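PDB 3DR5: putative O-Methyltransferase from Corynebacterium glutamicum, which probably transfers methyl groups from S-adenosyl-L-methionine to hydroxyl oxygens of a substrate not yet identified, as an O-methyltransferase of the Rossmann-like class. Local coordinates for residues 55-60 with 129-134; 82-87 with 109-114. All coordinates share one frame; numbering follows the deposited sequence.

Interaction 1 (55-60 with 129-134)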
ATOM      1  N   ASN A  55      14.578 -10.612  -3.674  1.00 46.67           N
ATOM      2  CA  ASN A  55      15.319 -11.548  -4.521  1.00 46.74           C
ATOM      3  C   ASN A  55      15.728 -10.929  -5.858  1.00 45.02           C
ATOM      4  O   ASN A  55      14.875 -10.571  -6.675  1.00 46.21           O
ATOM      5  CB  ASN A  55      14.484 -12.809  -4.781  1.00 48.61           C
ATOM      6  CG  ASN A  55      14.325 -13.679  -3.537  1.00 52.70           C
ATOM      7  OD1 ASN A  55      13.291 -13.653  -2.865  1.00 56.39           O
ATOM      8  ND2 ASN A  55      15.363 -14.447  -3.221  1.00 58.74           N
ATOM      9  N   GLY A  56      17.038 -10.817  -6.072  1.00 43.79           N
ATOM     10  CA  GLY A  56      17.570 -10.246  -7.303  1.00 40.35           C
ATOM     11  C   GLY A  56      17.563  -8.729  -7.282  1.00 38.97           C
ATOM     12  O   GLY A  56      17.947  -8.070  -8.247  1.00 39.42           O
ATOM     13  N   SER A  57      17.140  -8.177  -6.153  1.00 38.33           N
ATOM     14  CA  SER A  57      17.054  -6.734  -5.971  1.00 35.50           C
ATOM     15  C   SER A  57      18.194  -6.158  -5.136  1.00 33.56           C
ATOM     16  O   SER A  57      18.629  -6.766  -4.166  1.00 31.18           O
ATOM     17  CB  SER A  57      15.710  -6.401  -5.319  1.00 35.48           C
ATOM     18  OG  SER A  57      15.650  -5.068  -4.844  1.00 34.61           O
ATOM     19  N   THR A  58      18.672  -4.977  -5.519  1.00 32.90           N
ATOM     20  CA  THR A  58      19.730  -4.320  -4.769  1.00 31.69           C
ATOM     21  C   THR A  58      19.089  -3.768  -3.493  1.00 31.06           C
ATOM     22  O   THR A  58      19.740  -3.668  -2.444  1.00 31.61           O
ATOM     23  CB  THR A  58      20.353  -3.161  -5.577  1.00 32.99           C
ATOM     24  OG1 THR A  58      20.845  -3.662  -6.824  1.00 32.94           O
ATOM     25  CG2 THR A  58      21.516  -2.533  -4.803  1.00 33.92           C
ATOM     26  N   GLY A  59      17.805  -3.420  -3.584  1.00 29.22           N
ATOM     27  CA  GLY A  59      17.098  -2.877  -2.433  1.00 27.38           C
ATOM     28  C   GLY A  59      16.214  -1.685  -2.760  1.00 28.44           C
ATOM     29  O   GLY A  59      15.533  -1.648  -3.789  1.00 27.05           O
ATOM     30  N   ALA A  60      16.245  -0.687  -1.891  1.00 27.51           N
ATOM     31  CA  ALA A  60      15.421   0.489  -2.080  1.00 28.53           C
ATOM     32  C   ALA A  60      16.215   1.774  -2.219  1.00 27.12           C
ATOM     33  O   ALA A  60      17.392   1.842  -1.854  1.00 26.54           O
ATOM     34  CB  ALA A  60      14.426   0.607  -0.913  1.00 26.61           C
ATOM     35  N   SER A 129      17.304  -2.870 -11.094  1.00 35.37           N
ATOM     36  CA  SER A 129      17.923  -3.413  -9.892  1.00 34.54           C
ATOM     37  C   SER A 129      17.238  -3.055  -8.581  1.00 31.43           C
ATOM     38  O   SER A 129      17.616  -3.562  -7.527  1.00 32.63           O
ATOM     39  CB  SER A 129      19.373  -2.954  -9.811  1.00 35.03           C
ATOM     40  OG  SER A 129      20.249  -3.807 -10.514  1.00 37.23           O
ATOM     41  N   TYR A 130      16.225  -2.203  -8.638  1.00 29.68           N
ATOM     42  CA  TYR A 130      15.567  -1.765  -7.426  1.00 28.67           C
ATOM     43  C   TYR A 130      14.104  -2.158  -7.326  1.00 28.72           C
ATOM     44  O   TYR A 130      13.360  -2.088  -8.300  1.00 29.68           O
ATOM     45  CB  TYR A 130      15.744  -0.247  -7.304  1.00 28.26           C
ATOM     46  CG  TYR A 130      17.201   0.164  -7.189  1.00 29.26           C
ATOM     47  CD1 TYR A 130      17.850   0.160  -5.952  1.00 29.35           C
ATOM     48  CD2 TYR A 130      17.959   0.454  -8.328  1.00 28.46           C
ATOM     49  CE1 TYR A 130      19.212   0.444  -5.843  1.00 26.56           C
ATOM     50  CE2 TYR A 130      19.320   0.738  -8.235  1.00 29.12           C
ATOM     51  CZ  TYR A 130      19.943   0.723  -6.984  1.00 29.08           C
ATOM     52  OH  TYR A 130      21.288   1.005  -6.884  1.00 27.26           O
ATOM     53  N   GLN A 131      13.705  -2.561  -6.123  1.00 28.03           N
ATOM     54  CA  GLN A 131      12.340  -2.991  -5.845  1.00 27.77           C
ATOM     55  C   GLN A 131      11.452  -1.873  -5.296  1.00 27.85           C
ATOM     56  O   GLN A 131      10.224  -1.994  -5.282  1.00 29.71           O
ATOM     57  CB  GLN A 131      12.363  -4.132  -4.830  1.00 26.77           C
ATOM     58  CG  GLN A 131      12.701  -3.644  -3.411  1.00 26.44           C
ATOM     59  CD  GLN A 131      13.116  -4.756  -2.462  1.00 24.98           C
ATOM     60  OE1 GLN A 131      12.315  -5.241  -1.665  1.00 24.78           O
ATOM     61  NE2 GLN A 131      14.370  -5.175  -2.557  1.00 20.94           N
ATOM     62  N   LEU A 132      12.066  -0.788  -4.839  1.00 27.47           N
ATOM     63  CA  LEU A 132      11.295   0.305  -4.257  1.00 26.57           C
ATOM     64  C   LEU A 132      12.050   1.627  -4.306  1.00 27.51           C
ATOM     65  O   LEU A 132      13.227   1.702  -3.949  1.00 29.60           O
ATOM     66  CB  LEU A 132      10.937  -0.031  -2.796  1.00 25.75           C
ATOM     67  CG  LEU A 132      10.257   1.034  -1.916  1.00 29.37           C
ATOM     68  CD1 LEU A 132       8.834   1.276  -2.409  1.00 27.98           C
ATOM     69  CD2 LEU A 132      10.241   0.584  -0.454  1.00 27.03           C
ATOM     70  N   VAL A 133      11.366   2.670  -4.758  1.00 26.58           N
ATOM     71  CA  VAL A 133      11.959   3.988  -4.822  1.00 25.15           C
ATOM     72  C   VAL A 133      10.970   5.002  -4.248  1.00 26.35           C
ATOM     73  O   VAL A 133       9.826   5.106  -4.695  1.00 26.47           O
ATOM     74  CB  VAL A 133      12.334   4.375  -6.279  1.00 25.87           C
ATOM     75  CG1 VAL A 133      12.930   5.787  -6.316  1.00 25.01           C
ATOM     76  CG2 VAL A 133      13.332   3.364  -6.841  1.00 20.36           C
ATOM     77  N   PHE A 134      11.413   5.728  -3.232  1.00 25.32           N
ATOM     78  CA  PHE A 134      10.604   6.758  -2.606  1.00 26.86           C
ATOM     79  C   PHE A 134      11.207   8.097  -3.009  1.00 27.34           C
ATOM     80  O   PHE A 134      12.421   8.320  -2.887  1.00 28.20           O
ATOM     81  CB  PHE A 134      10.630   6.653  -1.074  1.00 26.10           C
ATOM     82  CG  PHE A 134       9.980   7.822  -0.389  1.00 25.49           C
ATOM     83  CD1 PHE A 134       8.604   7.854  -0.186  1.00 24.26           C
ATOM     84  CD2 PHE A 134      10.747   8.912   0.021  1.00 29.08           C
ATOM     85  CE1 PHE A 134       7.995   8.970   0.406  1.00 28.36           C
ATOM     86  CE2 PHE A 134      10.153  10.032   0.610  1.00 32.22           C
ATOM     87  CZ  PHE A 134       8.774  10.060   0.809  1.00 32.15           C
TER
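Thr-58 meets Tyr-130 with its methyl: CG2 is held anti to the threonine's backbone N and comes 3.9 Å from Tyr-130 CE1, while the tyrosine sets its CG anti to its own carbonyl carbon (chi1 -62°). The two side chains cross obliquely, and threonine suits the site because its methyl can meet the ring. This is the N-terminal entry to two neighbouring parallel strands, 59-63 and 130-135, at the middle of the Rossmann-like methyltransferase sheet. The loop ahead of the first strand is pinned by its backbone: Thr-58 N donates an almost straight bond of 2.7 Å to Ser-129 O. One residue on in the first segment and two in the second, Gln-131 N gives its hydrogen to Gly-59 O at 3.1 Å, and the same carbonyl oxygen lies at the edge of the Tyr-130 ring. Glycine suits position 59 because, at its backbone angles, a side chain would collide with the carbonyl O of Thr-58. Ser-57 OG accepts a weak bond from Gly-59 N, two residues on. Around the contact, Ile-74 of helix 67-77 packs on both Ala-60 and Leu-132. Alanine's small CB suits a place with leucine beside it and isoleucine packed on it: Ala-60 CB sits 4.0 Å from Leu-132 CB, and Ala-60 CA makes a C-H...O contact of 3.1 Å with Leu-132 O.

Interaction 2 (82-87 with 109-114); sequences TTLTCI and SRVRFL
Leu-84 and Cys-86 join Arg-110, Arg-112 and Leu-114 through the regular hydrogen bonds of a parallel pair. Leu-84 N and Cys-86 N donate to the carbonyl oxygens of Arg-110 and Arg-112, while Arg-112 N and Leu-114 N return bonds to Leu-84 O and Cys-86 O; all four measure 2.8 Å. The strand axes lie 4.6 Å apart at closest approach and are turned by 19°.

Polar side chains work at the start and on one face. Arg-110, bent at chi2 and chi3, folds back so that NE donates 2.9 Å to Thr-82 O, which lies 15° out of the guanidinium plane; NH2 adds a weak bond to the same oxygen. A long, flexible arginine can thus serve the last carbonyl before the strand, while Thr-82 OG1 is held by Ala-79 O. Further along, Arg-112 and Thr-85 lie side by side, pointing the same way. Arg-112 NH1 donates weakly to Thr-85 OG1 at 3.4 Å and also bonds weakly to Tyr-130 OH.

Apolar contacts divide between the faces. Beside Arg-112, Thr-85 CG2 meets Leu-114 CD1 at 3.7 Å, so the beta-branched threonine offers a methyl as well as a hydroxyl. On the other face, Cys-86 CB touches Phe-113 CD1 at 3.5 Å. Cys-86 SG lies 5.3 Å from the centroid of the Phe-113 ring, obliquely, a sulfur-aromatic contact, and Cys-86 O stands over one ring face toward the rim. The broad, apolar phenylalanine also packs against Ala-97 and Lys-98 of helix 91-103. That helix connects the two strands, making this the beta-alpha-beta crossover of a Rossmann-like fold, with 111-114 outermost in the chain's sheet.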
ATOM      1  N   THR A  82      19.630  -6.737   1.315  1.00 38.30           N
ATOM      2  CA  THR A  82      19.429  -5.625   0.388  1.00 36.46           C
ATOM      3  C   THR A  82      19.944  -4.378   1.103  1.00 37.02           C
ATOM      4  O   THR A  82      20.227  -4.413   2.303  1.00 35.72           O
ATOM      5  CB  THR A  82      17.937  -5.397   0.051  1.00 36.23           C
ATOM      6  OG1 THR A  82      17.234  -5.010   1.241  1.00 36.98           O
ATOM      7  CG2 THR A  82      17.309  -6.662  -0.525  1.00 32.89           C
ATOM      8  N   THR A  83      20.080  -3.279   0.372  1.00 35.99           N
ATOM      9  CA  THR A  83      20.551  -2.037   0.982  1.00 36.94           C
ATOM     10  C   THR A  83      19.560  -0.897   0.748  1.00 35.17           C
ATOM     11  O   THR A  83      18.672  -0.981  -0.112  1.00 34.96           O
ATOM     12  CB  THR A  83      21.917  -1.563   0.401  1.00 36.92           C
ATOM     13  OG1 THR A  83      21.760  -1.238  -0.989  1.00 39.44           O
ATOM     14  CG2 THR A  83      22.991  -2.639   0.551  1.00 37.40           C
ATOM     15  N   LEU A  84      19.700   0.161   1.537  1.00 33.33           N
ATOM     16  CA  LEU A  84      18.878   1.346   1.350  1.00 32.12           C
ATOM     17  C   LEU A  84      19.855   2.383   0.808  1.00 31.40           C
ATOM     18  O   LEU A  84      20.908   2.640   1.401  1.00 32.33           O
ATOM     19  CB  LEU A  84      18.273   1.859   2.669  1.00 32.68           C
ATOM     20  CG  LEU A  84      17.659   3.271   2.603  1.00 29.79           C
ATOM     21  CD1 LEU A  84      16.410   3.281   1.718  1.00 30.01           C
ATOM     22  CD2 LEU A  84      17.310   3.717   4.015  1.00 28.22           C
ATOM     23  N   THR A  85      19.523   2.961  -0.336  1.00 32.14           N
ATOM     24  CA  THR A  85      20.360   3.982  -0.949  1.00 30.98           C
ATOM     25  C   THR A  85      19.646   5.318  -0.771  1.00 31.89           C
ATOM     26  O   THR A  85      18.543   5.519  -1.281  1.00 32.68           O
ATOM     27  CB  THR A  85      20.580   3.693  -2.448  1.00 30.16           C
ATOM     28  OG1 THR A  85      21.329   2.479  -2.587  1.00 30.62           O
ATOM     29  CG2 THR A  85      21.322   4.835  -3.119  1.00 30.92           C
ATOM     30  N   CYS A  86      20.281   6.224  -0.032  1.00 32.18           N
ATOM     31  CA  CYS A  86      19.727   7.548   0.222  1.00 31.91           C
ATOM     32  C   CYS A  86      20.419   8.558  -0.677  1.00 32.73           C
ATOM     33  O   CYS A  86      21.627   8.494  -0.889  1.00 33.43           O
ATOM     34  CB  CYS A  86      19.934   7.945   1.682  1.00 31.46           C
ATOM     35  SG  CYS A  86      19.259   6.769   2.873  1.00 30.56           S
ATOM     36  N   ILE A  87      19.645   9.500  -1.201  1.00 32.21           N
ATOM     37  CA  ILE A  87      20.189  10.507  -2.101  1.00 32.24           C
ATOM     38  C   ILE A  87      19.766  11.938  -1.782  1.00 34.38           C
ATOM     39  O   ILE A  87      18.572  12.264  -1.822  1.00 35.36           O
ATOM     40  CB  ILE A  87      19.762  10.242  -3.563  1.00 31.54           C
ATOM     41  CG1 ILE A  87      19.954   8.765  -3.916  1.00 28.05           C
ATOM     42  CG2 ILE A  87      20.549  11.150  -4.509  1.00 28.77           C
ATOM     43  CD1 ILE A  87      19.654   8.433  -5.363  1.00 31.08           C
ATOM     44  N   SER A 109      26.600  -1.315   6.659  1.00 45.54           N
ATOM     45  CA  SER A 109      26.548  -2.114   5.438  1.00 44.50           C
ATOM     46  C   SER A 109      25.162  -2.184   4.797  1.00 43.25           C
ATOM     47  O   SER A 109      25.026  -2.560   3.632  1.00 42.75           O
ATOM     48  CB  SER A 109      27.034  -3.527   5.742  1.00 44.79           C
ATOM     49  OG  SER A 109      26.554  -3.947   7.009  1.00 45.92           O
ATOM     50  N   ARG A 110      24.141  -1.816   5.566  1.00 42.31           N
ATOM     51  CA  ARG A 110      22.762  -1.843   5.090  1.00 41.07           C
ATOM     52  C   ARG A 110      22.353  -0.554   4.379  1.00 40.37           C
ATOM     53  O   ARG A 110      21.390  -0.534   3.617  1.00 38.73           O
ATOM     54  CB  ARG A 110      21.805  -2.075   6.258  1.00 41.93           C
ATOM     55  CG  ARG A 110      21.873  -3.441   6.921  1.00 39.91           C
ATOM     56  CD  ARG A 110      21.522  -4.557   5.948  1.00 39.10           C
ATOM     57  NE  ARG A 110      20.313  -4.315   5.154  1.00 35.37           N
ATOM     58  CZ  ARG A 110      19.068  -4.385   5.617  1.00 36.20           C
ATOM     59  NH1 ARG A 110      18.842  -4.692   6.881  1.00 32.35           N
ATOM     60  NH2 ARG A 110      18.044  -4.191   4.794  1.00 34.00           N
ATOM     61  N   VAL A 111      23.095   0.517   4.629  1.00 39.59           N
ATOM     62  CA  VAL A 111      22.794   1.812   4.036  1.00 38.83           C
ATOM     63  C   VAL A 111      23.922   2.371   3.170  1.00 38.15           C
ATOM     64  O   VAL A 111      25.094   2.066   3.376  1.00 37.24           O
ATOM     65  CB  VAL A 111      22.457   2.852   5.127  1.00 38.00           C
ATOM     66  CG1 VAL A 111      22.338   4.238   4.513  1.00 42.01           C
ATOM     67  CG2 VAL A 111      21.146   2.482   5.825  1.00 38.16           C
ATOM     68  N   ARG A 112      23.544   3.201   2.207  1.00 36.98           N
ATOM     69  CA  ARG A 112      24.486   3.825   1.305  1.00 36.33           C
ATOM     70  C   ARG A 112      23.983   5.244   1.040  1.00 35.66           C
ATOM     71  O   ARG A 112      22.836   5.431   0.615  1.00 36.99           O
ATOM     72  CB  ARG A 112      24.528   3.004   0.010  1.00 36.34           C
ATOM     73  CG  ARG A 112      25.248   3.641  -1.146  1.00 37.42           C
ATOM     74  CD  ARG A 112      24.530   3.279  -2.438  1.00 40.20           C
ATOM     75  NE  ARG A 112      25.438   2.753  -3.450  1.00 45.44           N
ATOM     76  CZ  ARG A 112      25.048   2.284  -4.631  1.00 48.74           C
ATOM     77  NH1 ARG A 112      23.759   2.272  -4.963  1.00 49.80           N
ATOM     78  NH2 ARG A 112      25.953   1.830  -5.482  1.00 49.68           N
ATOM     79  N   PHE A 113      24.823   6.245   1.284  1.00 34.58           N
ATOM     80  CA  PHE A 113      24.401   7.617   1.043  1.00 35.15           C
ATOM     81  C   PHE A 113      25.140   8.238  -0.140  1.00 35.07           C
ATOM     82  O   PHE A 113      26.371   8.237  -0.198  1.00 37.67           O
ATOM     83  CB  PHE A 113      24.603   8.488   2.289  1.00 34.40           C
ATOM     84  CG  PHE A 113      23.674   9.682   2.350  1.00 36.00           C
ATOM     85  CD1 PHE A 113      22.592   9.697   3.231  1.00 36.27           C
ATOM     86  CD2 PHE A 113      23.851  10.761   1.492  1.00 32.65           C
ATOM     87  CE1 PHE A 113      21.694  10.772   3.248  1.00 33.82           C
ATOM     88  CE2 PHE A 113      22.967  11.840   1.501  1.00 34.72           C
ATOM     89  CZ  PHE A 113      21.883  11.847   2.381  1.00 33.01           C
ATOM     90  N   LEU A 114      24.384   8.758  -1.096  1.00 35.24           N
ATOM     91  CA  LEU A 114      24.987   9.398  -2.258  1.00 35.75           C
ATOM     92  C   LEU A 114      24.746  10.914  -2.162  1.00 36.12           C
ATOM     93  O   LEU A 114      23.629  11.398  -2.385  1.00 33.29           O
ATOM     94  CB  LEU A 114      24.384   8.848  -3.566  1.00 35.98           C
ATOM     95  CG  LEU A 114      24.321   7.321  -3.723  1.00 35.98           C
ATOM     96  CD1 LEU A 114      23.708   6.956  -5.067  1.00 30.83           C
ATOM     97  CD2 LEU A 114      25.721   6.735  -3.605  1.00 37.70           C
TER

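After the N-terminal helices, the last of them 39-51, the chain enters the sheet at 55-60, runs through strand 59-63 and helix 67-77, and reaches 82-87. Helix 91-103 then carries it to 109-114, where interaction 2 closes a short loop. After helix 118-121 it comes back to 129-134, and interaction 1 closes the longer loop within which interaction 2 is nested. The second closure lands on the opposite flank of strand 59-63 from strand 83-87, giving the order 111-114, 83-87, 59-63, 130-135. Probable backbone hydrogen bonds from Thr-83 N to Thr-58 O and from Thr-85 N to Ala-60 O join the contacts, whose centres are 11 Å apart.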